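Local coordinates for DNA repair protein RecO (Deinococcus radiodurans, PDB 1U5K) that probably takes part in DNA repair and in recombination by the RecF pathway, and carries a bound zinc ion, at residues A[96-101]-A[139-144]. Sequence-based numbering, arbitrary orientation.
Sequences AEFADA and KLLGLA
Phe98 reaches from helix 86-102 to the C-terminal part of helix 129-141 and meets Leu140 and Leu141 with the far end of its ring. The benzyl group extends straight out from its own helix because CG lies opposite the backbone N (chi1 171°), and a phenylalanine is long enough in that pose to span the gap between two helices that are not in close backbone contact. Both leucines meet the ring at its edge, near the ring plane. Leu140 points toward the phenylalanine from its backbone, and its CD1 lies 4.3 Å from Phe98 CE2. Leu141 starts out to one side, but its CD2 methyl swings back to stand 4.3 Å from Phe98 CZ; chi1 of -54° and a chi2 of 175° put CD1 anti to CA, which leaves CD2 as the branch turned to the ring. Branched leucines suit these consecutive places, since each can offer one methyl to the same ring from a different direction. The touch is light and wholly apolar, burying 133 Å² in all, and it is carried by Phe98, Leu140 and Leu141.

Around this junction, helix 211-225 presents Leu218 and Val222 to both Phe98 and Leu141, while Trp232 meets the phenylalanine ring edge-to-face. Leu115 and Phe116 of helix 110-125 pack on Leu140 and Ala99 respectively. On helix 86-102, Glu97 and Asp100 form salt bridges with Arg14 of strand 5-17, so this helix joins the helical core to the N-terminal OB-fold sheet.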
loop_
_atom_site.group_PDB
_atom_site.type_symbol
_atom_site.label_atom_id
_atom_site.label_comp_id
_atom_site.label_asym_id
_atom_site.label_seq_id
_atom_site.Cartn_x
_atom_site.Cartn_y
_atom_site.Cartn_z
ATOM N N ALA A 96 9.371 6.915 7.346
ATOM C CA ALA A 96 10.114 5.737 6.926
ATOM C C ALA A 96 9.746 5.299 5.505
ATOM O O ALA A 96 10.624 5.145 4.652
ATOM C CB ALA A 96 9.958 4.614 7.912
ATOM N N GLU A 97 8.452 5.125 5.255
ATOM C CA GLU A 97 7.980 4.644 3.955
ATOM C C GLU A 97 8.133 5.740 2.893
ATOM O O GLU A 97 8.478 5.487 1.743
ATOM C CB GLU A 97 6.547 4.108 4.067
ATOM C CG GLU A 97 6.429 2.821 4.877
ATOM C CD GLU A 97 7.000 1.599 4.166
ATOM O OE1 GLU A 97 7.352 1.655 2.963
ATOM O OE2 GLU A 97 7.076 0.539 4.816
ATOM N N PHE A 98 7.982 6.999 3.297
ATOM C CA PHE A 98 8.133 8.107 2.371
ATOM C C PHE A 98 9.583 8.199 1.920
ATOM O O PHE A 98 9.862 8.301 0.720
ATOM C CB PHE A 98 7.722 9.433 3.022
ATOM C CG PHE A 98 8.046 10.638 2.189
ATOM C CD1 PHE A 98 7.251 11.011 1.115
ATOM C CD2 PHE A 98 9.161 11.402 2.485
ATOM C CE1 PHE A 98 7.573 12.152 0.353
ATOM C CE2 PHE A 98 9.465 12.536 1.747
ATOM C CZ PHE A 98 8.686 12.891 0.666
ATOM N N ALA A 99 10.505 8.142 2.874
ATOM C CA ALA A 99 11.918 8.234 2.508
ATOM C C ALA A 99 12.359 7.102 1.571
ATOM O O ALA A 99 13.074 7.325 0.591
ATOM C CB ALA A 99 12.802 8.288 3.738
ATOM N N ASP A 100 11.863 5.900 1.838
ATOM C CA ASP A 100 12.220 4.732 1.040
ATOM C C ASP A 100 11.696 4.868 -0.377
ATOM O O ASP A 100 12.334 4.400 -1.309
ATOM C CB ASP A 100 11.644 3.451 1.629
ATOM C CG ASP A 100 12.263 2.203 1.022
ATOM O OD1 ASP A 100 13.478 2.126 0.763
ATOM O OD2 ASP A 100 11.553 1.232 0.733
ATOM N N ALA A 101 10.535 5.501 -0.506
ATOM C CA ALA A 101 9.880 5.674 -1.782
ATOM C C ALA A 101 10.529 6.793 -2.574
ATOM O O ALA A 101 10.572 6.735 -3.804
ATOM C CB ALA A 101 8.426 5.957 -1.550
ATOM N N LYS A 139 11.585 19.013 3.004
ATOM C CA LYS A 139 13.024 19.182 3.032
ATOM C C LYS A 139 13.777 18.073 2.323
ATOM O O LYS A 139 14.743 18.340 1.619
ATOM C CB LYS A 139 13.563 19.343 4.455
ATOM C CG LYS A 139 14.966 19.907 4.496
ATOM C CD LYS A 139 15.040 21.427 4.432
ATOM C CE LYS A 139 16.493 21.886 4.423
ATOM N NZ LYS A 139 16.675 23.249 3.884
ATOM N N LEU A 140 13.330 16.832 2.492
ATOM C CA LEU A 140 13.981 15.715 1.827
ATOM C C LEU A 140 13.863 15.810 0.305
ATOM O O LEU A 140 14.694 15.256 -0.394
ATOM C CB LEU A 140 13.433 14.370 2.304
ATOM C CG LEU A 140 13.812 13.925 3.711
ATOM C CD1 LEU A 140 12.827 12.944 4.361
ATOM C CD2 LEU A 140 15.232 13.398 3.746
ATOM N N LEU A 141 12.842 16.467 -0.237
ATOM C CA LEU A 141 12.782 16.697 -1.673
ATOM C C LEU A 141 14.038 17.339 -2.255
ATOM O O LEU A 141 14.432 17.030 -3.387
ATOM C CB LEU A 141 11.569 17.545 -2.058
ATOM C CG LEU A 141 10.174 17.098 -1.611
ATOM C CD1 LEU A 141 9.110 18.128 -1.975
ATOM C CD2 LEU A 141 9.868 15.792 -2.289
ATOM N N GLY A 142 14.657 18.238 -1.498
ATOM C CA GLY A 142 15.891 18.876 -1.911
ATOM C C GLY A 142 17.104 17.975 -2.002
ATOM O O GLY A 142 18.099 18.371 -2.606
ATOM N N LEU A 143 17.056 16.786 -1.408
ATOM C CA LEU A 143 18.212 15.907 -1.435
ATOM C C LEU A 143 18.065 14.741 -2.405
ATOM O O LEU A 143 18.976 13.948 -2.597
ATOM C CB LEU A 143 18.464 15.361 -0.039
ATOM C CG LEU A 143 18.711 16.401 1.048
ATOM C CD1 LEU A 143 18.757 15.721 2.409
ATOM C CD2 LEU A 143 19.981 17.169 0.775
ATOM N N ALA A 144 16.904 14.654 -3.039
ATOM C CA ALA A 144 16.542 13.487 -3.812
ATOM C C ALA A 144 16.624 13.858 -5.285
ATOM O O ALA A 144 17.039 14.967 -5.622
ATOM C CB ALA A 144 15.150 13.023 -3.374
#